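Local coordinates for periplasmic binding protein (Veillonella parvula, PDB 4OVK), which probably captures a solute outside the cytoplasmic membrane and delivers it to an ABC transporter, at residues Val45-Gly50 / Glu154-Tyr159; Gln199-Met204 / Val283-Met288; Leu182-Lys187 / Gln255-Ile260; Ile242-Ile247 / Ser334-Pro339; Ile14-Val17 / Thr23-Ser26. One frame throughout, in Å; residues are numbered along the deposited sequence.

Contact 1. Residues Val45-Gly50 / Glu154-Tyr159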
# COMPACT_ATOMS: atom_id res chain seq x y z
N VAL A 45 -7.45 -8.82 1.48
CA VAL A 45 -8.43 -9.85 1.86
C VAL A 45 -8.75 -9.76 3.35
O VAL A 45 -9.91 -9.82 3.74
CB VAL A 45 -7.91 -11.24 1.49
CG1 VAL A 45 -8.73 -12.34 2.17
CG2 VAL A 45 -7.92 -11.38 -0.04
N TYR A 46 -7.72 -9.58 4.17
CA TYR A 46 -7.92 -9.39 5.60
C TYR A 46 -8.89 -8.22 5.88
O TYR A 46 -9.80 -8.33 6.69
CB TYR A 46 -6.58 -9.18 6.33
CG TYR A 46 -6.78 -8.78 7.75
CD1 TYR A 46 -6.98 -9.73 8.74
CD2 TYR A 46 -6.83 -7.45 8.11
CE1 TYR A 46 -7.20 -9.37 10.05
CE2 TYR A 46 -7.03 -7.07 9.43
CZ TYR A 46 -7.22 -8.02 10.39
OH TYR A 46 -7.45 -7.64 11.69
N ALA A 47 -8.68 -7.09 5.21
CA ALA A 47 -9.49 -5.91 5.42
C ALA A 47 -10.96 -6.14 5.05
O ALA A 47 -11.86 -5.73 5.77
CB ALA A 47 -8.93 -4.75 4.63
N VAL A 48 -11.20 -6.80 3.92
CA VAL A 48 -12.57 -7.05 3.48
C VAL A 48 -13.28 -8.04 4.41
O VAL A 48 -14.43 -7.82 4.77
CB VAL A 48 -12.61 -7.55 2.02
CG1 VAL A 48 -14.04 -7.87 1.61
CG2 VAL A 48 -12.00 -6.51 1.09
N ASP A 49 -12.59 -9.10 4.82
CA ASP A 49 -13.20 -10.10 5.70
C ASP A 49 -13.18 -9.67 7.16
O ASP A 49 -13.83 -10.29 7.98
CB ASP A 49 -12.49 -11.46 5.55
CG ASP A 49 -13.42 -12.63 5.81
OD1 ASP A 49 -14.65 -12.51 5.58
OD2 ASP A 49 -12.90 -13.69 6.23
N GLY A 50 -12.42 -8.62 7.48
CA GLY A 50 -12.20 -8.20 8.87
C GLY A 50 -11.57 -9.30 9.72
O GLY A 50 -11.77 -9.35 10.93
N GLU A 154 -18.30 -2.62 0.20
CA GLU A 154 -18.83 -1.31 -0.21
C GLU A 154 -18.47 -0.20 0.79
O GLU A 154 -18.25 0.93 0.38
CB GLU A 154 -20.33 -1.35 -0.48
CG GLU A 154 -20.74 -2.17 -1.70
CD GLU A 154 -20.07 -1.76 -3.02
OE1 GLU A 154 -19.72 -0.57 -3.21
OE2 GLU A 154 -19.90 -2.65 -3.89
N ALA A 155 -18.40 -0.51 2.09
CA ALA A 155 -17.97 0.50 3.07
C ALA A 155 -16.52 0.95 2.81
O ALA A 155 -16.21 2.12 2.90
CB ALA A 155 -18.15 -0.00 4.48
N LEU A 156 -15.66 -0.00 2.46
CA LEU A 156 -14.26 0.31 2.10
C LEU A 156 -14.20 1.13 0.81
O LEU A 156 -13.46 2.08 0.72
CB LEU A 156 -13.44 -0.98 1.94
CG LEU A 156 -13.06 -1.69 3.23
CD1 LEU A 156 -12.60 -3.12 2.97
CD2 LEU A 156 -11.99 -0.91 4.01
N ILE A 157 -15.00 0.76 -0.18
CA ILE A 157 -14.98 1.48 -1.45
C ILE A 157 -15.51 2.90 -1.26
O ILE A 157 -14.93 3.84 -1.81
CB ILE A 157 -15.79 0.73 -2.52
CG1 ILE A 157 -15.07 -0.58 -2.88
CG2 ILE A 157 -15.94 1.59 -3.77
CD1 ILE A 157 -15.99 -1.60 -3.52
N SER A 158 -16.59 3.04 -0.48
CA SER A 158 -17.15 4.36 -0.16
C SER A 158 -16.15 5.24 0.57
O SER A 158 -16.06 6.44 0.32
CB SER A 158 -18.42 4.24 0.67
OG SER A 158 -19.48 3.69 -0.09
N TYR A 159 -15.39 4.63 1.48
CA TYR A 159 -14.35 5.33 2.21
C TYR A 159 -13.31 5.89 1.24
O TYR A 159 -12.95 7.06 1.32
CB TYR A 159 -13.71 4.40 3.24
CG TYR A 159 -12.77 5.07 4.22
CD1 TYR A 159 -13.24 5.68 5.39
CD2 TYR A 159 -11.41 5.11 3.97
CE1 TYR A 159 -12.36 6.29 6.28
CE2 TYR A 159 -10.54 5.71 4.84
CZ TYR A 159 -11.01 6.32 5.99
OH TYR A 159 -10.11 6.90 6.83
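The long helix 150-170, which runs from the first alpha/beta lobe to the second as in other binding proteins of this family, meets helix 41-49 here through L156, whose side chain reaches A47 and V48. The backbones stay well apart, with 7.7 Å between V48 CA and L156 CA, and the leucine spans the interval. Its CG stands opposite the carbonyl carbon (chi1 -75°), a torsion that with chi2 at 164° carries CD1 across to A47 and V48, and this single methyl does the touching. CD1 lies 3.9 Å from V48 CG2, the valine branch that sits beside its backbone N, and the two side chains cross obliquely. The same methyl is 3.9 Å from A47 O and, more loosely, 4.3 Å from A47 CB. A47 O is thus grazed by carbon while its polar need is met from elsewhere: Q152 NE2, one turn earlier on the long helix, donates to it, and G50 N makes a weak bond as the chain leaves the helix. Apolar contact and side-chain bond together tie the end of helix 41-49 to the long one. The contact is buried: F313 and F317 of helix 306-318 and the loop residue V283 also pack on L156, I140 and L147 of helix 133-147 pack on V48, and D49 forms a salt bridge with K149 just ahead of helix 150-170.

Contact 2. Residues Gln199-Met204 / Val283-Met288; sequences QLMITM and VETPLM
No ring or other flat group takes part where M201 meets M288 and T285: this is a selenium atom against aliphatic carbon, with neither faces nor edges to assign. Both methionines are present as selenomethionine. M201 SE sits 4.2 Å from M288 CG and 4.3 Å from T285 CG2, so one large, polarisable atom serves both partners on helix 285-296. M201 is extended from CA to SE (chi2 -166°) and bends only in the rotation about CG-SE, where CE turns off. M288 behaves differently. Its CG lies anti to the backbone N, chi1 173°, and the chain bends at the next bond (chi2 59°), which leaves CG as the shoulder that M201 meets; the two side chains cross at about a right angle. The contact lies near the start of helix 285-296, whose N-cap position is E284 and which here lies between the long helix 150-170 and helix 197-204, the helix that follows strands 180-184 and 190-192 in the second lobe. T285 offers its methyl to the selenium while OG1 bonds to N282 N, just ahead of the helix, an interaction that would oppose rotation of the threonine. Further along the same helix, M289 and M292 also touch M201, whereas W278 packs against M288. P286 packs instead onto Y159, H160 and S163 of the long helix.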
# COMPACT_ATOMS: atom_id res chain seq x y z
N GLN A 199 4.22 10.20 -7.44
CA GLN A 199 4.19 11.56 -8.01
C GLN A 199 2.75 12.07 -8.15
O GLN A 199 2.49 13.25 -7.92
CB GLN A 199 4.97 11.65 -9.32
CG GLN A 199 6.47 11.53 -9.09
CD GLN A 199 7.34 12.31 -10.07
OE1 GLN A 199 6.85 13.10 -10.90
NE2 GLN A 199 8.65 12.09 -9.99
N LEU A 200 1.83 11.18 -8.49
CA LEU A 200 0.40 11.52 -8.50
C LEU A 200 -0.04 11.95 -7.11
O LEU A 200 -0.78 12.92 -6.97
CB LEU A 200 -0.47 10.35 -8.98
CG LEU A 200 -0.27 9.83 -10.40
CD1 LEU A 200 -1.23 8.68 -10.66
CD2 LEU A 200 -0.43 10.93 -11.44
N MSE A 201 0.42 11.24 -6.08
CA MSE A 201 0.03 11.55 -4.69
C MSE A 201 0.62 12.88 -4.26
O MSE A 201 -0.05 13.70 -3.61
CB MSE A 201 0.40 10.40 -3.72
CG MSE A 201 -0.58 9.23 -3.88
SE MSE A 201 -0.41 7.96 -2.38
CE MSE A 201 1.38 7.50 -3.05
N ILE A 202 1.86 13.14 -4.65
CA ILE A 202 2.49 14.45 -4.36
C ILE A 202 1.69 15.59 -5.00
O ILE A 202 1.40 16.62 -4.35
CB ILE A 202 3.97 14.46 -4.80
CG1 ILE A 202 4.82 13.64 -3.82
CG2 ILE A 202 4.51 15.89 -4.88
CD1 ILE A 202 6.23 13.36 -4.28
N THR A 203 1.30 15.40 -6.26
CA THR A 203 0.54 16.43 -6.99
C THR A 203 -0.83 16.64 -6.33
O THR A 203 -1.23 17.78 -6.13
CB THR A 203 0.35 16.04 -8.47
OG1 THR A 203 1.63 16.04 -9.12
CG2 THR A 203 -0.57 17.03 -9.18
N MSE A 204 -1.52 15.55 -5.99
CA MSE A 204 -2.87 15.67 -5.45
C MSE A 204 -2.86 16.36 -4.10
O MSE A 204 -3.84 16.99 -3.72
CB MSE A 204 -3.53 14.30 -5.35
CG MSE A 204 -4.97 14.35 -4.83
SE MSE A 204 -6.20 15.29 -6.07
CE MSE A 204 -6.25 13.98 -7.55
N VAL A 283 -5.32 -0.67 0.85
CA VAL A 283 -6.61 -0.41 1.47
C VAL A 283 -6.59 0.86 2.38
O VAL A 283 -7.59 1.54 2.57
CB VAL A 283 -7.11 -1.68 2.20
CG1 VAL A 283 -6.59 -1.77 3.63
CG2 VAL A 283 -8.61 -1.76 2.18
N GLU A 284 -5.42 1.18 2.89
CA GLU A 284 -5.21 2.34 3.76
C GLU A 284 -4.70 3.61 3.02
O GLU A 284 -4.36 4.61 3.65
CB GLU A 284 -4.27 1.94 4.89
CG GLU A 284 -4.85 0.81 5.74
CD GLU A 284 -3.89 0.23 6.76
OE1 GLU A 284 -2.67 0.41 6.64
OE2 GLU A 284 -4.38 -0.46 7.67
N THR A 285 -4.65 3.58 1.70
CA THR A 285 -4.18 4.73 0.92
C THR A 285 -4.81 6.09 1.32
O THR A 285 -4.08 7.08 1.39
CB THR A 285 -4.31 4.51 -0.59
OG1 THR A 285 -3.42 3.45 -0.99
CG2 THR A 285 -3.97 5.77 -1.38
N PRO A 286 -6.11 6.13 1.61
CA PRO A 286 -6.66 7.43 2.06
C PRO A 286 -5.97 8.01 3.30
O PRO A 286 -5.91 9.24 3.46
CB PRO A 286 -8.13 7.11 2.34
CG PRO A 286 -8.44 6.00 1.43
CD PRO A 286 -7.20 5.15 1.38
N LEU A 287 -5.48 7.15 4.19
CA LEU A 287 -4.75 7.60 5.38
C LEU A 287 -3.37 8.16 5.00
O LEU A 287 -2.91 9.17 5.56
CB LEU A 287 -4.64 6.47 6.41
CG LEU A 287 -5.99 5.99 6.92
CD1 LEU A 287 -5.85 4.65 7.61
CD2 LEU A 287 -6.67 7.01 7.86
N MSE A 288 -2.73 7.53 4.03
CA MSE A 288 -1.47 8.04 3.49
C MSE A 288 -1.66 9.40 2.88
O MSE A 288 -0.84 10.29 3.07
CB MSE A 288 -0.92 7.06 2.47
CG MSE A 288 0.31 7.59 1.74
SE MSE A 288 1.78 8.04 2.96
CE MSE A 288 3.25 7.69 1.70

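Contact 3. Residues Leu182-Lys187 / Gln255-Ile260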
# COMPACT_ATOMS: atom_id res chain seq x y z
N LEU A 182 10.63 15.35 -2.85
CA LEU A 182 11.38 14.21 -3.39
C LEU A 182 10.96 12.96 -2.62
O LEU A 182 10.98 12.95 -1.38
CB LEU A 182 12.88 14.43 -3.20
CG LEU A 182 13.77 13.32 -3.78
CD1 LEU A 182 13.68 13.32 -5.30
CD2 LEU A 182 15.20 13.51 -3.32
N TYR A 183 10.58 11.91 -3.35
CA TYR A 183 10.28 10.63 -2.72
C TYR A 183 11.49 9.72 -2.97
O TYR A 183 11.71 9.25 -4.08
CB TYR A 183 8.98 10.04 -3.30
CG TYR A 183 8.17 9.19 -2.33
CD1 TYR A 183 8.67 8.01 -1.81
CD2 TYR A 183 6.88 9.56 -1.94
CE1 TYR A 183 7.92 7.22 -0.95
CE2 TYR A 183 6.13 8.80 -1.07
CZ TYR A 183 6.65 7.62 -0.58
OH TYR A 183 5.89 6.84 0.27
N LEU A 184 12.31 9.56 -1.93
CA LEU A 184 13.56 8.81 -2.01
C LEU A 184 13.31 7.36 -1.58
O LEU A 184 12.81 7.11 -0.48
CB LEU A 184 14.62 9.49 -1.12
CG LEU A 184 16.03 8.86 -1.04
CD1 LEU A 184 16.75 8.88 -2.39
CD2 LEU A 184 16.87 9.60 0.01
N GLN A 185 13.63 6.40 -2.46
CA GLN A 185 13.37 4.99 -2.16
C GLN A 185 14.35 4.39 -1.16
O GLN A 185 13.95 3.61 -0.28
CB GLN A 185 13.41 4.12 -3.42
CG GLN A 185 12.68 2.79 -3.20
CD GLN A 185 12.72 1.85 -4.40
OE1 GLN A 185 11.84 1.00 -4.56
NE2 GLN A 185 13.74 1.98 -5.23
N ASN A 186 15.63 4.72 -1.31
CA ASN A 186 16.69 3.95 -0.63
C ASN A 186 17.98 4.75 -0.45
O ASN A 186 18.00 5.96 -0.66
CB ASN A 186 16.93 2.64 -1.38
CG ASN A 186 17.31 2.83 -2.83
OD1 ASN A 186 17.94 3.82 -3.19
ND2 ASN A 186 16.96 1.86 -3.66
N LYS A 187 19.05 4.05 -0.06
CA LYS A 187 20.37 4.65 0.16
C LYS A 187 21.23 4.70 -1.10
O LYS A 187 22.42 5.04 -1.02
CB LYS A 187 21.12 3.87 1.25
CG LYS A 187 20.36 3.80 2.57
CD LYS A 187 21.17 3.14 3.67
CE LYS A 187 20.99 1.64 3.69
NZ LYS A 187 19.60 1.21 3.98
N GLN A 255 27.48 10.63 -0.84
CA GLN A 255 26.36 11.57 -0.87
C GLN A 255 26.54 12.63 0.18
O GLN A 255 26.91 12.35 1.31
CB GLN A 255 25.03 10.83 -0.63
CG GLN A 255 24.77 9.70 -1.62
CD GLN A 255 23.61 8.80 -1.22
OE1 GLN A 255 22.63 9.24 -0.61
NE2 GLN A 255 23.72 7.53 -1.57
N ASN A 256 26.30 13.87 -0.22
CA ASN A 256 26.34 15.00 0.67
C ASN A 256 24.98 15.70 0.61
O ASN A 256 24.67 16.43 -0.33
CB ASN A 256 27.47 15.95 0.28
CG ASN A 256 27.65 17.09 1.26
OD1 ASN A 256 26.85 17.29 2.18
ND2 ASN A 256 28.71 17.87 1.07
N TRP A 257 24.18 15.44 1.64
CA TRP A 257 22.83 15.98 1.74
C TRP A 257 22.78 17.31 2.52
O TRP A 257 21.73 17.92 2.60
CB TRP A 257 21.93 14.94 2.43
CG TRP A 257 21.66 13.75 1.56
CD1 TRP A 257 22.42 12.62 1.46
CD2 TRP A 257 20.57 13.58 0.65
NE1 TRP A 257 21.87 11.75 0.55
CE2 TRP A 257 20.73 12.32 0.03
CE3 TRP A 257 19.48 14.37 0.29
CZ2 TRP A 257 19.83 11.83 -0.92
CZ3 TRP A 257 18.58 13.89 -0.66
CH2 TRP A 257 18.76 12.62 -1.25
N SER A 258 23.92 17.75 3.07
CA SER A 258 23.93 18.82 4.10
C SER A 258 23.42 20.19 3.67
O SER A 258 22.97 20.98 4.50
CB SER A 258 25.32 18.96 4.72
OG SER A 258 26.26 19.48 3.79
N ASN A 259 23.48 20.48 2.37
CA ASN A 259 23.09 21.79 1.84
C ASN A 259 21.72 21.80 1.16
O ASN A 259 21.34 22.80 0.54
CB ASN A 259 24.17 22.28 0.87
CG ASN A 259 25.50 22.54 1.56
OD1 ASN A 259 25.55 23.13 2.64
ND2 ASN A 259 26.59 22.10 0.93
N ILE A 260 20.98 20.70 1.28
CA ILE A 260 19.64 20.59 0.69
C ILE A 260 18.63 21.24 1.65
O ILE A 260 18.69 21.00 2.86
CB ILE A 260 19.24 19.12 0.44
CG1 ILE A 260 20.23 18.45 -0.52
CG2 ILE A 260 17.80 19.01 -0.06
CD1 ILE A 260 20.00 18.76 -1.97
O HOH W 1 20.29 7.74 -1.41
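L182 and L184, alternate residues of strand 180-184, both send CD2 to the indole of W257. L182 CD2 comes to the edge of the ring, near its plane, 4.2 Å from W257 CH2. L184 has CG anti to the backbone N (chi1 -180°), and this torsion brings its CD2 obliquely to the six-membered ring of the indole, 3.8 Å from W257 CH2; the two side chains come from opposite directions. Their strand is an inner one of the parallel sheet of the second, Rossmann-like lobe, and M223 and I226 of helix 223-229 also pack on W257, so the indole packs between the sheet and that helix. Past the strand the contact turns polar. N186 O takes a hydrogen bond from a water that also donates to Q255 OE1, and K187 O accepts from Q255 NE2 at 2.9 Å, the donor standing above the carbonyl plane. K187 NZ itself turns elsewhere, to a salt bridge with D240. The other end of the Q255 amide is equally engaged: W257 NE1 donates to Q255 OE1 at 2.9 Å, in the indole plane and on a lone pair of the amide oxygen. Cutting Q255 back to alanine is likely to leave W257 NE1 and K187 O without these mates and the indole freer to turn. Next to Q255 in the chain, N256 OD1 accepts from S258 N in an Asx turn and from S258 OG as well.

Contact 4. Residues Ile242-Ile247 / Ser334-Pro339; sequences IRPDDI and SINNTP
R243 starts with CG opposite its carbonyl carbon (chi1 -78°) and then runs fully extended to NE, which carries its guanidinium out to I335. The isoleucine reaches back with CG1 likewise opposite the carbonyl carbon (chi1 -74°), so that its terminal methyl lands on the flat of the arginine: I335 CD1 lies over the centre of the guanidinium, 3.6 Å from R243 CZ, and the two chains cross at about a right angle. The other branch of I335 serves P244, with I335 CG2 3.7 Å from P244 CD. The proline ring also meets N336, whose OD1 is 3.7 Å from P244 CG; that oxygen is already bonded to K270 N of strand 268-270, which should hold the amide beside the proline. Within 242-247, D246 OD2 accepts from R243 N at 2.9 Å, the N-H coming from above the carboxylate plane, and so secures the turn into helix 244-248. The contact joins two helix ends: the start of helix 244-248 in the second lobe, and the end of the short helix 333-336 near the C terminus, which stops in a Schellman motif with N337, at positive phi, in the C-prime position.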
# COMPACT_ATOMS: atom_id res chain seq x y z
N ILE A 242 16.41 3.07 5.31
CA ILE A 242 16.82 4.46 5.45
C ILE A 242 15.86 5.26 6.34
O ILE A 242 14.63 5.14 6.24
CB ILE A 242 17.02 5.13 4.07
CG1 ILE A 242 17.68 6.51 4.21
CG2 ILE A 242 15.71 5.21 3.31
CD1 ILE A 242 18.03 7.14 2.88
N ARG A 243 16.43 6.03 7.26
CA ARG A 243 15.66 6.86 8.18
C ARG A 243 16.19 8.27 8.17
O ARG A 243 17.28 8.50 7.67
CB ARG A 243 15.72 6.26 9.58
CG ARG A 243 14.79 5.08 9.69
CD ARG A 243 14.82 4.44 11.05
NE ARG A 243 13.81 3.40 11.10
CZ ARG A 243 13.52 2.70 12.19
NH1 ARG A 243 14.15 2.95 13.32
NH2 ARG A 243 12.58 1.77 12.14
N PRO A 244 15.43 9.24 8.71
CA PRO A 244 15.87 10.64 8.60
C PRO A 244 17.27 10.96 9.16
O PRO A 244 18.02 11.71 8.54
CB PRO A 244 14.79 11.40 9.36
CG PRO A 244 13.57 10.55 9.20
CD PRO A 244 14.10 9.15 9.33
N ASP A 245 17.62 10.40 10.31
CA ASP A 245 18.94 10.65 10.89
C ASP A 245 20.09 10.16 9.99
O ASP A 245 21.21 10.67 10.09
CB ASP A 245 19.04 10.08 12.31
CG ASP A 245 18.35 10.96 13.35
OD1 ASP A 245 17.94 12.10 13.04
OD2 ASP A 245 18.22 10.51 14.51
N ASP A 246 19.83 9.20 9.10
CA ASP A 246 20.85 8.77 8.10
C ASP A 246 21.22 9.90 7.13
O ASP A 246 22.37 10.02 6.69
CB ASP A 246 20.35 7.56 7.31
CG ASP A 246 20.05 6.35 8.20
OD1 ASP A 246 20.67 6.23 9.29
OD2 ASP A 246 19.18 5.52 7.82
N ILE A 247 20.23 10.71 6.79
CA ILE A 247 20.42 11.87 5.93
C ILE A 247 21.01 13.03 6.75
O ILE A 247 21.99 13.65 6.35
CB ILE A 247 19.09 12.32 5.29
CG1 ILE A 247 18.51 11.25 4.35
CG2 ILE A 247 19.25 13.65 4.56
CD1 ILE A 247 19.32 10.92 3.12
N SER A 334 7.83 9.56 16.50
CA SER A 334 9.13 9.81 17.15
C SER A 334 10.25 9.89 16.13
O SER A 334 11.11 10.79 16.22
CB SER A 334 9.46 8.72 18.18
OG SER A 334 8.57 8.78 19.28
N ILE A 335 10.25 8.95 15.19
CA ILE A 335 11.26 8.89 14.14
C ILE A 335 11.30 10.18 13.32
O ILE A 335 12.39 10.70 13.03
CB ILE A 335 11.02 7.64 13.22
CG1 ILE A 335 11.46 6.37 13.97
CG2 ILE A 335 11.77 7.75 11.90
CD1 ILE A 335 11.07 5.07 13.30
N ASN A 336 10.13 10.71 13.00
CA ASN A 336 10.01 11.91 12.17
C ASN A 336 9.95 13.23 12.93
O ASN A 336 9.96 14.29 12.32
CB ASN A 336 8.76 11.81 11.31
CG ASN A 336 8.89 10.78 10.22
OD1 ASN A 336 9.99 10.31 9.93
ND2 ASN A 336 7.76 10.42 9.62
N ASN A 337 9.90 13.16 14.26
CA ASN A 337 9.71 14.34 15.10
C ASN A 337 8.52 15.17 14.60
O ASN A 337 8.65 16.37 14.34
CB ASN A 337 10.99 15.17 15.18
CG ASN A 337 10.98 16.17 16.33
OD1 ASN A 337 10.20 16.04 17.29
ND2 ASN A 337 11.83 17.18 16.24
N THR A 338 7.36 14.51 14.49
CA THR A 338 6.10 15.16 14.08
C THR A 338 5.08 14.98 15.18
O THR A 338 4.13 14.19 15.03
CB THR A 338 5.51 14.53 12.79
OG1 THR A 338 5.38 13.11 12.94
CG2 THR A 338 6.39 14.83 11.59
N PRO A 339 5.25 15.70 16.30
CA PRO A 339 4.40 15.43 17.47
C PRO A 339 2.94 15.87 17.32
O PRO A 339 2.13 15.54 18.19
CB PRO A 339 5.06 16.23 18.59
CG PRO A 339 5.81 17.32 17.89
CD PRO A 339 6.27 16.73 16.58
O HOH W 2 14.88 10.04 14.07

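Contact 5. Residues Ile14-Val17 / Thr23-Ser26; sequences IKVV and TDVS
V16 straddles the side chains of D24 and S26, one methyl to each. Its CG1, anti to the backbone N (chi1 178°), approaches D24 CB at 3.8 Å, and CG2 points the other way along the partner strand to lie 3.8 Å from S26 OG. I14 CG2 adds a looser touch on S26 CB. The carboxylate of D24 is engaged outside the pair, OD1 bonding to T18 OG1. V16 and S26 form a non-hydrogen-bonded antiparallel pair, and their side chains share one face of the sheet. V17 and V25 project from the other face, the buried one, where V25 also packs on P124. They are the hydrogen-bonded pair: V17 N gives to V25 O at 2.9 Å with an N-H...O angle of 172°, and V25 N returns a bond to V17 O at 2.8 Å. Around these bonds CA-H...O contacts fill in, the closest being S26 CA to K15 O at 3.3 Å. K15 turns away from the neighbouring strand, and its NZ bonds to K29 O and forms a salt bridge with D148, anchoring strand 14-18 to the first lobe. With strands 160° apart in direction and a short connection between them, this is a two-stranded antiparallel beta hairpin at the N-terminal end.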
# COMPACT_ATOMS: atom_id res chain seq x y z
N ILE A 14 -23.09 -23.78 -5.59
CA ILE A 14 -22.16 -23.08 -6.50
C ILE A 14 -22.57 -21.63 -6.74
O ILE A 14 -23.75 -21.32 -6.76
CB ILE A 14 -22.11 -23.80 -7.87
CG1 ILE A 14 -21.59 -25.24 -7.72
CG2 ILE A 14 -21.27 -23.03 -8.89
CD1 ILE A 14 -20.18 -25.35 -7.18
N LYS A 15 -21.59 -20.74 -6.90
CA LYS A 15 -21.86 -19.38 -7.38
C LYS A 15 -20.88 -18.99 -8.48
O LYS A 15 -19.82 -19.60 -8.61
CB LYS A 15 -21.79 -18.35 -6.25
CG LYS A 15 -20.41 -18.16 -5.64
CD LYS A 15 -20.46 -17.25 -4.42
CE LYS A 15 -19.10 -17.10 -3.75
NZ LYS A 15 -19.26 -16.60 -2.36
N VAL A 16 -21.25 -17.97 -9.24
CA VAL A 16 -20.44 -17.49 -10.35
C VAL A 16 -20.08 -16.03 -10.11
O VAL A 16 -20.96 -15.18 -9.90
CB VAL A 16 -21.20 -17.61 -11.69
CG1 VAL A 16 -20.36 -17.05 -12.84
CG2 VAL A 16 -21.58 -19.06 -11.95
N VAL A 17 -18.79 -15.74 -10.14
CA VAL A 17 -18.30 -14.40 -9.93
C VAL A 17 -17.54 -13.98 -11.18
O VAL A 17 -16.81 -14.77 -11.76
CB VAL A 17 -17.38 -14.34 -8.70
CG1 VAL A 17 -16.93 -12.92 -8.47
CG2 VAL A 17 -18.12 -14.84 -7.47
N THR A 23 -13.82 -12.57 -16.81
CA THR A 23 -13.97 -14.02 -16.83
C THR A 23 -14.94 -14.46 -15.74
O THR A 23 -14.81 -14.07 -14.57
CB THR A 23 -12.61 -14.71 -16.59
OG1 THR A 23 -11.68 -14.31 -17.60
CG2 THR A 23 -12.75 -16.23 -16.61
N ASP A 24 -15.92 -15.27 -16.12
CA ASP A 24 -16.88 -15.83 -15.16
C ASP A 24 -16.26 -17.06 -14.51
O ASP A 24 -15.85 -17.99 -15.21
CB ASP A 24 -18.20 -16.20 -15.85
CG ASP A 24 -19.06 -14.99 -16.18
OD1 ASP A 24 -18.80 -13.89 -15.65
OD2 ASP A 24 -20.01 -15.15 -16.97
N VAL A 25 -16.17 -17.05 -13.18
CA VAL A 25 -15.51 -18.11 -12.43
C VAL A 25 -16.51 -18.76 -11.48
O VAL A 25 -17.08 -18.08 -10.62
CB VAL A 25 -14.35 -17.55 -11.57
CG1 VAL A 25 -13.65 -18.69 -10.83
CG2 VAL A 25 -13.35 -16.77 -12.42
N SER A 26 -16.72 -20.07 -11.65
CA SER A 26 -17.56 -20.84 -10.73
C SER A 26 -16.77 -21.27 -9.51
O SER A 26 -15.61 -21.63 -9.62
CB SER A 26 -18.08 -22.10 -11.42
OG SER A 26 -18.96 -21.75 -12.46

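Overall arrangement
From the N terminus, contact 5 closes first, a hairpin loop of five residues, and stands in series with all the rest. Contact 1 then closes a loop of about a hundred residues through the first lobe, bringing its early helix onto the long helix 150-170. Beyond that helix nothing nests: contacts 3, 2 and 4 open in that order and close in the order 3, 2, 4, so each crosses the other two. Together they knit the second lobe's sheet, its helix 197-204 and the C-terminal helices. Contacts 3 and 4 are neighbours, I247 touching W257. Contact 2 adjoins contact 1 through V283 against A47 and L156, while contact 5 lies about 49 Å from contact 3, centre to centre.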